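Local coordinates for chain length determinant protein (Shigella flexneri, PDB 4E2H) that probably regulates the length of the O-antigen polysaccharide chains of lipopolysaccharide, working from the periplasmic side of the inner membrane, at residues 118-121 with 122-125. Numbering follows the deposited sequence.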
# COMPACT_ATOMS: atom_id res chain seq x y z
N LEU C 118 18.94 -4.36 3.59
CA LEU C 118 17.86 -4.04 2.68
C LEU C 118 17.39 -5.27 1.90
O LEU C 118 16.19 -5.48 1.72
CB LEU C 118 18.26 -2.93 1.72
CG LEU C 118 17.18 -1.90 1.38
CD1 LEU C 118 16.15 -1.78 2.50
CD2 LEU C 118 17.82 -0.53 1.12
N GLU C 119 18.32 -6.09 1.44
CA GLU C 119 17.91 -7.26 0.67
C GLU C 119 17.10 -8.25 1.52
O GLU C 119 16.19 -8.90 1.02
CB GLU C 119 19.09 -7.91 -0.06
CG GLU C 119 19.80 -6.96 -1.03
CD GLU C 119 18.84 -6.12 -1.87
OE1 GLU C 119 17.81 -6.66 -2.34
OE2 GLU C 119 19.11 -4.91 -2.07
N LYS C 120 17.42 -8.34 2.81
CA LYS C 120 16.65 -9.18 3.73
C LYS C 120 15.24 -8.64 3.95
O LYS C 120 14.27 -9.40 3.95
CB LYS C 120 17.37 -9.30 5.07
CG LYS C 120 16.47 -9.71 6.22
CD LYS C 120 16.68 -11.17 6.61
CE LYS C 120 15.87 -11.57 7.85
NZ LYS C 120 14.48 -12.05 7.53
N ASP C 121 15.13 -7.32 4.13
CA ASP C 121 13.86 -6.66 4.40
C ASP C 121 12.97 -6.74 3.17
O ASP C 121 11.74 -6.68 3.27
CB ASP C 121 14.10 -5.20 4.79
CG ASP C 121 12.83 -4.46 5.19
OD1 ASP C 121 12.44 -4.53 6.38
OD2 ASP C 121 12.22 -3.80 4.31
N LEU C 122 13.59 -6.89 2.01
CA LEU C 122 12.85 -7.02 0.77
C LEU C 122 12.23 -8.40 0.60
O LEU C 122 11.14 -8.50 0.07
CB LEU C 122 13.71 -6.72 -0.43
CG LEU C 122 12.92 -7.08 -1.69
CD1 LEU C 122 12.39 -5.83 -2.34
CD2 LEU C 122 13.81 -7.84 -2.65
N LYS C 123 12.92 -9.46 1.03
CA LYS C 123 12.31 -10.79 0.96
C LYS C 123 11.19 -10.87 1.98
O LYS C 123 10.16 -11.53 1.76
CB LYS C 123 13.34 -11.91 1.15
CG LYS C 123 13.64 -12.27 2.60
CD LYS C 123 14.73 -13.37 2.70
CE LYS C 123 15.61 -13.16 3.96
NZ LYS C 123 16.87 -13.97 3.96
N ASP C 124 11.38 -10.19 3.11
CA ASP C 124 10.34 -10.09 4.12
C ASP C 124 9.10 -9.48 3.49
O ASP C 124 8.06 -10.12 3.41
CB ASP C 124 10.79 -9.21 5.29
CG ASP C 124 11.96 -9.80 6.09
OD1 ASP C 124 12.30 -10.99 5.88
OD2 ASP C 124 12.52 -9.07 6.94
N ASN C 125 9.22 -8.24 3.04
CA ASN C 125 8.13 -7.50 2.40
C ASN C 125 7.39 -8.34 1.37
O ASN C 125 6.15 -8.28 1.28
CB ASN C 125 8.68 -6.24 1.70
CG ASN C 125 8.74 -5.03 2.61
OD1 ASN C 125 7.94 -4.10 2.49
ND2 ASN C 125 9.71 -5.02 3.51
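The amide of Asn125 and the carboxylate of Asp121 meet at an angle, their planes turned 57° apart, with OD2 of Asp121 2.9 Å from ND2 of Asn125. That same ND2 donates, nearly in its own amide plane, to the backbone O of Asp121 at 2.6 Å. It arrives above the carbonyl plane, while Asn125 N, at 3.0 Å, comes from the opposite face, so one residue grips this oxygen twice. Asparagine suits the place because its amide has both donor and acceptor: ND2 turns back to the helix backbone while OD1 accepts a hydrogen bond from the hydroxyl of Tyr36, just beyond helix 26-35. The carboxylate of Asp124 takes Lys120 NZ on the syn lone pair of OD1 (2.9 Å), an i to i+4 salt bridge along the helix. Lysine has the reach for this: bends at chi2 (105°) and chi4 bring its ammonium round to that acid; its CD also packs on CE of Lys123 at 3.5 Å. These residues make up about two turns of the long helix 97-164. Buried, apolar Leu118 packs on Tyr28 and Asn125 on Met32 of helix 26-35, whereas Asp124 and Asn125 pack on Gly23 and Val22 of the second subunit, whose Asp21 brings another negative charge near Asp121 and Asp124.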